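Local coordinates for putative neuraminyllactose-binding hemagglutinin homolog (Helicobacter pylori, PDB 3BGH), which probably serves as an outer-membrane lipoprotein adhesin related to neuraminyllactose-binding hemagglutinins, although its molecular function remains unproven, at residues Leu38-Glu43 against Ser86-Asp91; Leu66-Phe71 against Val203-Glu208; Gly104-Leu109 against Lys192-Ala197; Leu132-Val137 against Lys207-Lys212. All blocks are in the same frame, centred on the assembly; numbering follows the deposited sequence.

In the fold
The four contacts illustrate how a mixed five-stranded sheet is clothed by helices. Interactions 2, 3 and 4 follow helix 186-208 and its end: interaction 3 packs it on strand 98-114, interaction 2 joins it to helix 54-73, and interaction 4 uses the turn after it, against strand 123-137. Interactions 2 and 4 touch, share K207 and E208 and have centres about 9 Å apart, whereas interactions 1 and 3 lie on opposite sides of the chain's centre, their centres about 28 Å apart. Along the chain interaction 1 closes before interaction 3 opens, and interaction 3 is nested within interaction 2. Helix 186-208 with its turn thus joins early helix 54-73 to mid-chain strands 98-114 and 123-137.

Interaction 1: residues Leu38-Glu43 against Ser86-Asp91; sequences LVVLIE and SEIPQD
Where V40 and I88 meet, no flat group takes part: neither faces nor ring edges contribute, and the contact is made by branched aliphatic side chains alone. V40 and I88 reach toward each other tip to tip, with CG1 of V40 3.6 Å from CD1 of I88. The same V40 methyl lies 4.0 Å from CG1 of I88, so it meets the last two carbons of the longer isoleucine branch. The valine torsion explains which branch does the touching: CG1 stands opposite the backbone nitrogen (chi1 178°), leaning out from the strand to the isoleucine. I42, two residues on along the strand, adds a looser touch, its CD1 4.3 Å from CD1 of I88. One methyl of I88 is therefore common to both strand residues, while the two backbones stay well apart, V40 CA to I88 CA being 8.4 Å.

Although the contact buries a modest 109 Å², all three side chains are buried in the protein. F82 and V99 continue the apolar surroundings, touching I88 and V40 respectively. L41, between the two strand residues, points to the other side of the sheet and packs on helix 54-73. P89 follows I88 at the N-cap position of helix 90-95. The arrangement belongs to a pair of beta-alpha-beta crossovers: helix 54-73 links parallel strands 38-48 and 78-82 over one face, and the connection containing I88 and helix 90-95 passes over the opposite face of strand 38-48 to reach parallel strand 98-114.

Interaction 2: residues Leu66-Phe71 against Val203-Glu208; sequences LQLSSF and VHITKE
F71 and T206 mark the closest approach of the two helical backbones, their CA atoms 7.6 Å apart. F71 sends its ring across this gap, CG standing opposite the backbone N (chi1 178°), and T206 receives it with its methyl over one ring face. CG2 of T206 is 3.8 Å from the centroid of the F71 ring and 23° off the normal, a CH-pi contact displaced toward the rim near CD1 and CE1. At the far end of the ring, F71 CZ comes within 3.5 Å of the backbone O of T206. A separate apolar touch lies beside this one: L68 and I205 cross at about a right angle, CD2 of the leucine 3.7 Å from CG2 of the isoleucine. M102 of strand 98-114 touches both, placing this pair against the sheet.

The threonine hydroxyl serves its own helix, OG1 bonding to the backbone O of M202, while V203 O is also within reach. T206 thus divides its labour, its polar branch held within the helix and its methyl given to the ring. The interface consequently relies on dispersion and CH-pi attraction rather than on polar bonds between the two helices.

Interaction 3: residues Gly104-Leu109 against Lys192-Ala197; sequences GNVAIL and KIMNQA
M194 reaches across to V106, overlapping it at the very end of its chain: the CE methyl lies 3.5 Å from CG1 of the valine. The methionine leaves its helix at an angle to the strand and is then bent at both chi2 and chi3 (chi3 77°), which folds the thioether over and brings CE to the valine. The two side chains pass at a slant rather than end to end.

Two residues further along the strand, I108 slides past I193 in the opposite direction. CD1 of I108 is 3.7 Å from CG2 of I193, and CG1 of I108 is 3.9 Å from that same CG2. CD1 also reaches 4.2 Å from CG of M194, linking the two pairs.

Helix 192-197 runs roughly antiparallel to strand 104-109, the angle between their directions being 149°, with their axes 10.2 Å apart. Alternation along the strand sorts its residues: V106 and I108 face the helix, while A107 and L109 turn away to the other side of the sheet, where the second subunit packs. There N105 OD1 is hydrogen-bonded to S129 OG of that subunit. One strand therefore carries a helix on one face and the dimer contact on the other. Across the helix contact only carbon meets carbon, so its attraction is dispersive and hydrophobic, and any selectivity would probably come from the fit of the branches.

Interaction 4: residues Leu132-Val137 against Lys207-Lys212; sequences LNLNFV and KELSKK. With SO4 (sulfate ion), chain C; SO4 (sulfate ion), chain D.
L209 packs against F136 where helix 186-208 ends over the mixed five-stranded sheet, which helices 54-73 and 186-208 cover. CB points neither toward strand 132-137 nor away from it; the leucine runs on to CG, opposite the carbonyl carbon (chi1 -58°), and forks, gaining the strand only at CD2. CD1 continues the extended line of the chain and approaches CD2 of L68 on helix 54-73. CD2 does the work toward the strand: it is 3.4 Å from CZ and 3.6 Å from CE1 of F136, reaching the far end of the ring obliquely. The same CD2 stands 4.4 Å from CD2 of L134, a looser touch. The two methyls thus meet three neighbours, CD1 on the helix side and CD2 on the strand side. The ring of F136 is further bordered by H146, in an edge-to-face arrangement, and by M214, which also touches L209.

L209 is the first residue to depart from helical torsions, and the turn it makes leads straight into helix 211-223. S210 takes the N-cap position there, its OG hydrogen-bonded to the backbone N of H213. N135, on the strand, donates through ND2 to the backbone O of D111 of the second subunit.

Two sulfates, probably from the crystallisation liquor, sit beside the new helix. One is held weakly by K212, whose NZ lies 2.9 Å from its O1. The other lies at the helix start, where the amide dipoles would probably favour an anion: K211 N donates to its O2 over 2.9 Å, at an N-H...O angle of 153°.

Interaction 1: residues Leu38-Glu43 against Ser86-Asp91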
loop_
_atom_site.group_PDB
_atom_site.type_symbol
_atom_site.label_atom_id
_atom_site.label_comp_id
_atom_site.label_asym_id
_atom_site.label_seq_id
_atom_site.Cartn_x
_atom_site.Cartn_y
_atom_site.Cartn_z
ATOM N N LEU A 38 30.032 -7.102 11.951
ATOM C CA LEU A 38 28.845 -6.928 12.827
ATOM C C LEU A 38 27.739 -6.074 12.146
ATOM O O LEU A 38 28.025 -4.959 11.689
ATOM C CB LEU A 38 29.239 -6.269 14.160
ATOM C CG LEU A 38 28.106 -5.670 15.016
ATOM C CD1 LEU A 38 27.221 -6.729 15.656
ATOM C CD2 LEU A 38 28.622 -4.730 16.097
ATOM N N VAL A 39 26.498 -6.574 12.098
ATOM C CA VAL A 39 25.357 -5.757 11.605
ATOM C C VAL A 39 24.332 -5.457 12.698
ATOM O O VAL A 39 23.958 -6.338 13.465
ATOM C CB VAL A 39 24.628 -6.367 10.365
ATOM C CG1 VAL A 39 25.607 -6.991 9.390
ATOM C CG2 VAL A 39 23.609 -7.371 10.776
ATOM N N VAL A 40 23.889 -4.216 12.766
ATOM C CA VAL A 40 22.833 -3.832 13.684
ATOM C C VAL A 40 21.465 -4.047 13.025
ATOM O O VAL A 40 21.215 -3.570 11.921
ATOM C CB VAL A 40 22.978 -2.367 14.094
ATOM C CG1 VAL A 40 21.850 -1.953 15.008
ATOM C CG2 VAL A 40 24.268 -2.155 14.787
ATOM N N LEU A 41 20.585 -4.776 13.706
ATOM C CA LEU A 41 19.249 -5.033 13.196
ATOM C C LEU A 41 18.240 -4.349 14.085
ATOM O O LEU A 41 18.210 -4.608 15.276
ATOM C CB LEU A 41 18.993 -6.529 13.171
ATOM C CG LEU A 41 17.962 -6.994 12.158
ATOM C CD1 LEU A 41 18.580 -6.854 10.787
ATOM C CD2 LEU A 41 17.554 -8.429 12.428
ATOM N N ILE A 42 17.441 -3.459 13.512
ATOM C CA ILE A 42 16.404 -2.721 14.244
ATOM C C ILE A 42 15.058 -3.424 14.054
ATOM O O ILE A 42 14.841 -4.037 13.016
ATOM C CB ILE A 42 16.335 -1.261 13.777
ATOM C CG1 ILE A 42 17.665 -0.590 14.077
ATOM C CG2 ILE A 42 15.240 -0.493 14.482
ATOM C CD1 ILE A 42 17.664 0.876 13.824
ATOM N N GLU A 43 14.184 -3.376 15.065
ATOM C CA GLU A 43 12.915 -4.091 15.017
ATOM C C GLU A 43 12.090 -3.458 13.892
ATOM O O GLU A 43 11.962 -2.240 13.873
ATOM C CB GLU A 43 12.177 -4.004 16.372
ATOM C CG GLU A 43 10.951 -4.965 16.547
ATOM C CD GLU A 43 10.326 -4.940 17.974
ATOM O OE1 GLU A 43 9.949 -3.836 18.475
ATOM O OE2 GLU A 43 10.176 -6.037 18.581
ATOM N N SER A 86 17.905 4.948 18.274
ATOM C CA SER A 86 18.359 5.752 19.403
ATOM C C SER A 86 18.908 4.895 20.552
ATOM O O SER A 86 19.674 5.389 21.380
ATOM C CB SER A 86 17.214 6.645 19.899
ATOM O OG SER A 86 16.020 5.891 20.100
ATOM N N GLU A 87 18.519 3.620 20.602
ATOM C CA GLU A 87 19.044 2.698 21.625
ATOM C C GLU A 87 20.410 2.119 21.268
ATOM O O GLU A 87 20.932 1.279 22.007
ATOM C CB GLU A 87 18.084 1.536 21.893
ATOM C CG GLU A 87 16.675 1.924 22.321
ATOM C CD GLU A 87 15.755 0.708 22.504
ATOM O OE1 GLU A 87 16.167 -0.440 22.184
ATOM O OE2 GLU A 87 14.610 0.905 22.975
ATOM N N ILE A 88 20.987 2.537 20.143
ATOM C CA ILE A 88 22.285 1.997 19.751
ATOM C C ILE A 88 23.397 2.767 20.459
ATOM O O ILE A 88 23.553 3.979 20.249
ATOM C CB ILE A 88 22.511 1.984 18.218
ATOM C CG1 ILE A 88 21.440 1.150 17.512
ATOM C CG2 ILE A 88 23.891 1.420 17.893
ATOM C CD1 ILE A 88 21.319 1.449 16.018
ATOM N N PRO A 89 24.150 2.071 21.329
ATOM C CA PRO A 89 25.309 2.663 22.004
ATOM C C PRO A 89 26.494 2.930 21.063
ATOM O O PRO A 89 26.707 2.191 20.087
ATOM C CB PRO A 89 25.678 1.612 23.061
ATOM C CG PRO A 89 25.144 0.326 22.537
ATOM C CD PRO A 89 23.914 0.678 21.751
ATOM N N GLN A 90 27.253 3.979 21.385
ATOM C CA GLN A 90 28.425 4.386 20.611
ATOM C C GLN A 90 29.398 3.257 20.351
ATOM O O GLN A 90 29.879 3.089 19.231
ATOM C CB GLN A 90 29.157 5.521 21.314
ATOM C CG GLN A 90 28.744 6.878 20.828
ATOM C CD GLN A 90 29.576 7.367 19.647
ATOM O OE1 GLN A 90 29.660 8.574 19.399
ATOM N NE2 GLN A 90 30.207 6.439 18.924
ATOM N N ASP A 91 29.699 2.487 21.391
ATOM C CA ASP A 91 30.570 1.331 21.239
ATOM C C ASP A 91 30.192 0.515 19.999
ATOM O O ASP A 91 31.058 0.059 19.241
ATOM C CB ASP A 91 30.477 0.432 22.460
ATOM C CG ASP A 91 31.644 -0.521 22.552
ATOM O OD1 ASP A 91 31.753 -1.468 21.715
ATOM O OD2 ASP A 91 32.474 -0.295 23.463
#

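Interaction 2: residues Leu66-Phe71 against Val203-Glu208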
loop_
_atom_site.group_PDB
_atom_site.type_symbol
_atom_site.label_atom_id
_atom_site.label_comp_id
_atom_site.label_asym_id
_atom_site.label_seq_id
_atom_site.Cartn_x
_atom_site.Cartn_y
_atom_site.Cartn_z
ATOM N N LEU A 66 13.648 -12.134 14.082
ATOM C CA LEU A 66 14.426 -13.231 14.643
ATOM C C LEU A 66 15.048 -14.002 13.508
ATOM O O LEU A 66 16.244 -14.298 13.529
ATOM C CB LEU A 66 13.579 -14.153 15.528
ATOM C CG LEU A 66 12.879 -13.560 16.768
ATOM C CD1 LEU A 66 11.964 -14.603 17.353
ATOM C CD2 LEU A 66 13.860 -13.049 17.829
ATOM N N GLN A 67 14.242 -14.281 12.496
ATOM C CA GLN A 67 14.705 -14.954 11.314
ATOM C C GLN A 67 15.837 -14.249 10.576
ATOM O O GLN A 67 16.748 -14.892 10.079
ATOM C CB GLN A 67 13.552 -15.185 10.388
ATOM C CG GLN A 67 12.543 -16.172 10.942
ATOM C CD GLN A 67 12.176 -17.175 9.897
ATOM O OE1 GLN A 67 11.208 -16.982 9.148
ATOM N NE2 GLN A 67 12.990 -18.230 9.780
ATOM N N LEU A 68 15.776 -12.932 10.481
ATOM C CA LEU A 68 16.850 -12.208 9.849
ATOM C C LEU A 68 18.113 -12.263 10.687
ATOM O O LEU A 68 19.210 -12.255 10.145
ATOM C CB LEU A 68 16.457 -10.773 9.552
ATOM C CG LEU A 68 15.845 -10.745 8.173
ATOM C CD1 LEU A 68 15.058 -9.454 8.003
ATOM C CD2 LEU A 68 16.953 -10.947 7.062
ATOM N N SER A 69 17.961 -12.292 12.006
ATOM C CA SER A 69 19.115 -12.548 12.861
ATOM C C SER A 69 19.672 -13.954 12.576
ATOM O O SER A 69 20.870 -14.083 12.318
ATOM C CB SER A 69 18.790 -12.314 14.326
ATOM O OG SER A 69 18.605 -10.923 14.555
ATOM N N SER A 70 18.806 -14.971 12.521
ATOM C CA SER A 70 19.255 -16.362 12.256
ATOM C C SER A 70 19.916 -16.533 10.920
ATOM O O SER A 70 20.917 -17.243 10.811
ATOM C CB SER A 70 18.128 -17.373 12.334
ATOM O OG SER A 70 17.721 -17.490 13.667
ATOM N N PHE A 71 19.322 -15.920 9.900
ATOM C CA PHE A 71 19.903 -15.896 8.577
ATOM C C PHE A 71 21.301 -15.269 8.614
ATOM O O PHE A 71 22.246 -15.814 8.054
ATOM C CB PHE A 71 19.023 -15.088 7.639
ATOM C CG PHE A 71 19.578 -14.975 6.268
ATOM C CD1 PHE A 71 19.419 -16.018 5.358
ATOM C CD2 PHE A 71 20.275 -13.833 5.880
ATOM C CE1 PHE A 71 19.942 -15.921 4.056
ATOM C CE2 PHE A 71 20.801 -13.727 4.596
ATOM C CZ PHE A 71 20.634 -14.769 3.683
ATOM N N VAL A 203 12.099 -14.247 1.241
ATOM C CA VAL A 203 12.791 -14.700 0.034
ATOM C C VAL A 203 13.534 -13.557 -0.651
ATOM O O VAL A 203 14.666 -13.713 -1.106
ATOM C CB VAL A 203 11.808 -15.279 -1.004
ATOM C CG1 VAL A 203 12.494 -15.466 -2.352
ATOM C CG2 VAL A 203 11.233 -16.619 -0.552
ATOM N N HIS A 204 12.891 -12.407 -0.771
ATOM C CA HIS A 204 13.511 -11.310 -1.475
ATOM C C HIS A 204 14.647 -10.741 -0.649
ATOM O O HIS A 204 15.681 -10.466 -1.188
ATOM C CB HIS A 204 12.482 -10.236 -1.857
ATOM C CG HIS A 204 11.627 -10.612 -3.030
ATOM N ND1 HIS A 204 11.307 -9.725 -4.036
ATOM C CD2 HIS A 204 11.021 -11.780 -3.354
ATOM C CE1 HIS A 204 10.549 -10.334 -4.929
ATOM N NE2 HIS A 204 10.356 -11.582 -4.539
ATOM N N ILE A 205 14.460 -10.565 0.652
ATOM C CA ILE A 205 15.534 -10.037 1.469
ATOM C C ILE A 205 16.704 -11.013 1.582
ATOM O O ILE A 205 17.844 -10.599 1.524
ATOM C CB ILE A 205 15.097 -9.643 2.869
ATOM C CG1 ILE A 205 14.352 -8.314 2.854
ATOM C CG2 ILE A 205 16.341 -9.445 3.765
ATOM C CD1 ILE A 205 13.705 -7.964 4.197
ATOM N N THR A 206 16.426 -12.301 1.753
ATOM C CA THR A 206 17.514 -13.259 1.900
ATOM C C THR A 206 18.329 -13.276 0.623
ATOM O O THR A 206 19.554 -13.371 0.696
ATOM C CB THR A 206 17.037 -14.690 2.209
ATOM O OG1 THR A 206 16.005 -15.043 1.276
ATOM C CG2 THR A 206 16.516 -14.795 3.637
ATOM N N LYS A 207 17.672 -13.172 -0.541
ATOM C CA LYS A 207 18.420 -13.114 -1.797
ATOM C C LYS A 207 19.137 -11.774 -1.974
ATOM O O LYS A 207 20.221 -11.723 -2.602
ATOM C CB LYS A 207 17.571 -13.474 -3.014
ATOM C CG LYS A 207 17.202 -14.956 -3.016
ATOM C CD LYS A 207 16.044 -15.312 -3.969
ATOM C CE LYS A 207 15.742 -16.829 -3.885
ATOM N NZ LYS A 207 14.847 -17.310 -4.990
ATOM N N GLU A 208 18.578 -10.701 -1.409
ATOM C CA GLU A 208 19.246 -9.417 -1.519
ATOM C C GLU A 208 20.495 -9.313 -0.658
ATOM O O GLU A 208 21.402 -8.586 -0.997
ATOM C CB GLU A 208 18.321 -8.228 -1.213
ATOM C CG GLU A 208 18.876 -6.886 -1.731
ATOM C CD GLU A 208 19.166 -6.879 -3.270
ATOM O OE1 GLU A 208 19.767 -5.892 -3.752
ATOM O OE2 GLU A 208 18.794 -7.834 -4.004
#

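Interaction 3: residues Gly104-Leu109 against Lys192-Ala197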
loop_
_atom_site.group_PDB
_atom_site.type_symbol
_atom_site.label_atom_id
_atom_site.label_comp_id
_atom_site.label_asym_id
_atom_site.label_seq_id
_atom_site.Cartn_x
_atom_site.Cartn_y
_atom_site.Cartn_z
ATOM N N GLY A 104 7.477 -0.014 6.536
ATOM C CA GLY A 104 6.452 -0.227 5.527
ATOM C C GLY A 104 5.050 -0.465 6.047
ATOM O O GLY A 104 4.698 -0.049 7.155
ATOM N N ASN A 105 4.234 -1.113 5.222
ATOM C CA ASN A 105 2.855 -1.385 5.581
ATOM C C ASN A 105 2.296 -2.439 4.721
ATOM O O ASN A 105 2.760 -2.665 3.587
ATOM C CB ASN A 105 1.957 -0.117 5.436
ATOM C CG ASN A 105 1.564 0.143 4.002
ATOM O OD1 ASN A 105 2.358 0.693 3.220
ATOM N ND2 ASN A 105 0.360 -0.285 3.627
ATOM N N VAL A 106 1.278 -3.087 5.257
ATOM C CA VAL A 106 0.493 -4.039 4.502
ATOM C C VAL A 106 -0.966 -3.819 4.847
ATOM O O VAL A 106 -1.319 -3.616 6.006
ATOM C CB VAL A 106 0.966 -5.518 4.679
ATOM C CG1 VAL A 106 0.859 -5.965 6.098
ATOM C CG2 VAL A 106 0.142 -6.456 3.793
ATOM N N ALA A 107 -1.813 -3.794 3.829
ATOM C CA ALA A 107 -3.224 -3.572 4.019
ATOM C C ALA A 107 -3.969 -4.617 3.235
ATOM O O ALA A 107 -3.503 -5.074 2.198
ATOM C CB ALA A 107 -3.598 -2.189 3.567
ATOM N N ILE A 108 -5.115 -5.022 3.758
ATOM C CA ILE A 108 -5.971 -5.949 3.053
ATOM C C ILE A 108 -7.315 -5.261 2.680
ATOM O O ILE A 108 -7.978 -4.617 3.499
ATOM C CB ILE A 108 -6.085 -7.278 3.830
ATOM C CG1 ILE A 108 -4.739 -7.989 3.705
ATOM C CG2 ILE A 108 -7.197 -8.172 3.267
ATOM C CD1 ILE A 108 -4.493 -9.085 4.630
ATOM N N LEU A 109 -7.636 -5.328 1.393
ATOM C CA LEU A 109 -8.909 -4.856 0.870
ATOM C C LEU A 109 -9.830 -6.047 0.721
ATOM O O LEU A 109 -9.424 -7.124 0.310
ATOM C CB LEU A 109 -8.708 -4.195 -0.475
ATOM C CG LEU A 109 -8.130 -2.781 -0.492
ATOM C CD1 LEU A 109 -6.694 -2.706 0.024
ATOM C CD2 LEU A 109 -8.195 -2.294 -1.898
ATOM N N LYS A 192 -4.016 -16.246 4.980
ATOM C CA LYS A 192 -3.392 -16.718 3.721
ATOM C C LYS A 192 -2.590 -15.649 3.023
ATOM O O LYS A 192 -1.467 -15.896 2.595
ATOM C CB LYS A 192 -4.444 -17.246 2.744
ATOM C CG LYS A 192 -5.024 -18.629 3.098
ATOM C CD LYS A 192 -5.765 -19.234 1.935
ATOM C CE LYS A 192 -7.263 -18.964 2.032
ATOM N NZ LYS A 192 -7.949 -19.255 0.720
ATOM N N ILE A 193 -3.160 -14.454 2.929
ATOM C CA ILE A 193 -2.511 -13.340 2.277
ATOM C C ILE A 193 -1.239 -12.945 3.007
ATOM O O ILE A 193 -0.190 -12.764 2.370
ATOM C CB ILE A 193 -3.498 -12.144 2.114
ATOM C CG1 ILE A 193 -4.491 -12.469 0.980
ATOM C CG2 ILE A 193 -2.744 -10.828 1.893
ATOM C CD1 ILE A 193 -5.739 -11.589 0.919
ATOM N N MET A 194 -1.340 -12.841 4.339
ATOM C CA MET A 194 -0.205 -12.507 5.196
ATOM C C MET A 194 0.906 -13.569 5.123
ATOM O O MET A 194 2.072 -13.210 5.093
ATOM C CB MET A 194 -0.612 -12.296 6.679
ATOM C CG MET A 194 -1.797 -11.394 6.950
ATOM S SD MET A 194 -1.367 -10.143 8.148
ATOM C CE MET A 194 -0.455 -9.140 6.989
ATOM N N ASN A 195 0.551 -14.856 5.142
ATOM C CA ASN A 195 1.559 -15.897 4.966
ATOM C C ASN A 195 2.288 -15.739 3.659
ATOM O O ASN A 195 3.492 -15.907 3.626
ATOM C CB ASN A 195 0.985 -17.323 5.040
ATOM C CG ASN A 195 0.548 -17.705 6.446
ATOM O OD1 ASN A 195 0.962 -17.084 7.423
ATOM N ND2 ASN A 195 -0.311 -18.700 6.550
ATOM N N GLN A 196 1.556 -15.451 2.579
ATOM C CA GLN A 196 2.176 -15.278 1.278
ATOM C C GLN A 196 3.032 -14.033 1.295
ATOM O O GLN A 196 4.072 -14.017 0.688
ATOM C CB GLN A 196 1.151 -15.134 0.164
ATOM C CG GLN A 196 0.520 -16.393 -0.355
ATOM C CD GLN A 196 -0.433 -16.096 -1.533
ATOM O OE1 GLN A 196 -1.654 -16.288 -1.429
ATOM N NE2 GLN A 196 0.127 -15.600 -2.644
ATOM N N ALA A 197 2.611 -12.989 2.008
ATOM C CA ALA A 197 3.449 -11.799 2.085
ATOM C C ALA A 197 4.710 -12.048 2.912
ATOM O O ALA A 197 5.790 -11.519 2.596
ATOM C CB ALA A 197 2.664 -10.586 2.627
#

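Interaction 4: residues Leu132-Val137 against Lys207-Lys212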
loop_
_atom_site.group_PDB
_atom_site.type_symbol
_atom_site.label_atom_id
_atom_site.label_comp_id
_atom_site.label_asym_id
_atom_site.label_seq_id
_atom_site.Cartn_x
_atom_site.Cartn_y
_atom_site.Cartn_z
ATOM N N LEU A 132 7.258 -2.935 1.489
ATOM C CA LEU A 132 8.282 -2.908 2.511
ATOM C C LEU A 132 9.582 -2.350 2.010
ATOM O O LEU A 132 10.067 -2.686 0.916
ATOM C CB LEU A 132 8.509 -4.292 3.063
ATOM C CG LEU A 132 7.749 -4.535 4.356
ATOM C CD1 LEU A 132 6.247 -4.546 4.133
ATOM C CD2 LEU A 132 8.196 -5.859 4.987
ATOM N N ASN A 133 10.170 -1.508 2.836
ATOM C CA ASN A 133 11.447 -0.952 2.510
ATOM C C ASN A 133 12.524 -1.297 3.519
ATOM O O ASN A 133 12.455 -0.890 4.688
ATOM C CB ASN A 133 11.340 0.550 2.419
ATOM C CG ASN A 133 12.534 1.145 1.766
ATOM O OD1 ASN A 133 12.758 0.954 0.550
ATOM N ND2 ASN A 133 13.334 1.857 2.544
ATOM N N LEU A 134 13.541 -2.016 3.052
ATOM C CA LEU A 134 14.743 -2.240 3.838
ATOM C C LEU A 134 15.801 -1.137 3.610
ATOM O O LEU A 134 16.345 -1.037 2.521
ATOM C CB LEU A 134 15.307 -3.609 3.502
ATOM C CG LEU A 134 16.517 -4.089 4.310
ATOM C CD1 LEU A 134 16.209 -4.057 5.789
ATOM C CD2 LEU A 134 16.845 -5.489 3.893
ATOM N N ASN A 135 16.105 -0.340 4.651
ATOM C CA ASN A 135 17.176 0.678 4.558
ATOM C C ASN A 135 18.554 0.207 5.035
ATOM O O ASN A 135 18.683 -0.409 6.090
ATOM C CB ASN A 135 16.773 2.014 5.231
ATOM C CG ASN A 135 16.086 2.991 4.253
ATOM O OD1 ASN A 135 15.925 2.692 3.077
ATOM N ND2 ASN A 135 15.720 4.174 4.734
ATOM N N PHE A 136 19.579 0.486 4.242
ATOM C CA PHE A 136 20.954 0.184 4.607
ATOM C C PHE A 136 21.600 1.473 5.083
ATOM O O PHE A 136 21.737 2.425 4.322
ATOM C CB PHE A 136 21.747 -0.396 3.412
ATOM C CG PHE A 136 21.258 -1.730 2.921
ATOM C CD1 PHE A 136 22.097 -2.830 2.937
ATOM C CD2 PHE A 136 19.978 -1.883 2.396
ATOM C CE1 PHE A 136 21.658 -4.067 2.444
ATOM C CE2 PHE A 136 19.529 -3.137 1.920
ATOM C CZ PHE A 136 20.355 -4.216 1.954
ATOM N N VAL A 137 21.995 1.503 6.348
ATOM C CA VAL A 137 22.438 2.730 6.990
ATOM C C VAL A 137 23.867 2.619 7.526
ATOM O O VAL A 137 24.236 1.635 8.185
ATOM C CB VAL A 137 21.478 3.147 8.136
ATOM C CG1 VAL A 137 21.893 4.486 8.727
ATOM C CG2 VAL A 137 20.027 3.214 7.663
ATOM N N LYS A 207 17.672 -13.172 -0.541
ATOM C CA LYS A 207 18.420 -13.114 -1.797
ATOM C C LYS A 207 19.137 -11.774 -1.974
ATOM O O LYS A 207 20.221 -11.723 -2.602
ATOM C CB LYS A 207 17.571 -13.474 -3.014
ATOM C CG LYS A 207 17.202 -14.956 -3.016
ATOM C CD LYS A 207 16.044 -15.312 -3.969
ATOM C CE LYS A 207 15.742 -16.829 -3.885
ATOM N NZ LYS A 207 14.847 -17.310 -4.990
ATOM N N GLU A 208 18.578 -10.701 -1.409
ATOM C CA GLU A 208 19.246 -9.417 -1.519
ATOM C C GLU A 208 20.495 -9.313 -0.658
ATOM O O GLU A 208 21.402 -8.586 -0.997
ATOM C CB GLU A 208 18.321 -8.228 -1.213
ATOM C CG GLU A 208 18.876 -6.886 -1.731
ATOM C CD GLU A 208 19.166 -6.879 -3.270
ATOM O OE1 GLU A 208 19.767 -5.892 -3.752
ATOM O OE2 GLU A 208 18.794 -7.834 -4.004
ATOM N N LEU A 209 20.520 -10.012 0.466
ATOM C CA LEU A 209 21.621 -9.879 1.385
ATOM C C LEU A 209 22.614 -11.033 1.197
ATOM O O LEU A 209 23.078 -11.593 2.166
ATOM C CB LEU A 209 21.116 -9.853 2.828
ATOM C CG LEU A 209 20.119 -8.814 3.348
ATOM C CD1 LEU A 209 19.802 -9.102 4.809
ATOM C CD2 LEU A 209 20.682 -7.422 3.178
ATOM N N SER A 210 22.923 -11.374 -0.055
ATOM C CA SER A 210 23.903 -12.401 -0.386
ATOM C C SER A 210 25.327 -11.980 -0.031
ATOM O O SER A 210 25.627 -10.799 0.219
ATOM C CB SER A 210 23.871 -12.694 -1.882
ATOM O OG SER A 210 24.450 -11.608 -2.599
ATOM N N LYS A 211 26.199 -12.986 -0.036
ATOM C CA LYS A 211 27.645 -12.835 0.168
ATOM C C LYS A 211 28.187 -11.879 -0.899
ATOM O O LYS A 211 28.854 -10.913 -0.560
ATOM C CB LYS A 211 28.303 -14.230 0.097
ATOM C CG LYS A 211 29.750 -14.396 0.609
ATOM C CD LYS A 211 30.459 -15.538 -0.239
ATOM C CE LYS A 211 31.585 -16.257 0.507
ATOM N NZ LYS A 211 32.340 -17.232 -0.388
ATOM N N LYS A 212 27.866 -12.097 -2.166
ATOM C CA LYS A 212 28.353 -11.170 -3.204
ATOM C C LYS A 212 27.954 -9.691 -2.942
ATOM O O LYS A 212 28.782 -8.783 -3.059
ATOM C CB LYS A 212 27.928 -11.613 -4.612
ATOM C CG LYS A 212 28.590 -10.769 -5.730
ATOM C CD LYS A 212 28.503 -11.426 -7.123
ATOM C CE LYS A 212 27.108 -11.251 -7.697
ATOM N NZ LYS A 212 26.594 -12.383 -8.561
HETATM S S SO4 C . 25.077 -16.493 -0.298
HETATM O O1 SO4 C . 24.577 -17.611 -1.083
HETATM O O2 SO4 C . 25.632 -15.513 -1.237
HETATM O O3 SO4 C . 23.988 -15.969 0.507
HETATM O O4 SO4 C . 26.127 -16.889 0.649
HETATM S S SO4 D . 24.052 -9.395 -8.685
HETATM O O1 SO4 D . 24.186 -10.805 -8.328
HETATM O O2 SO4 D . 25.286 -8.638 -8.401
HETATM O O3 SO4 D . 23.750 -9.319 -10.110
HETATM O O4 SO4 D . 22.916 -8.804 -7.987
#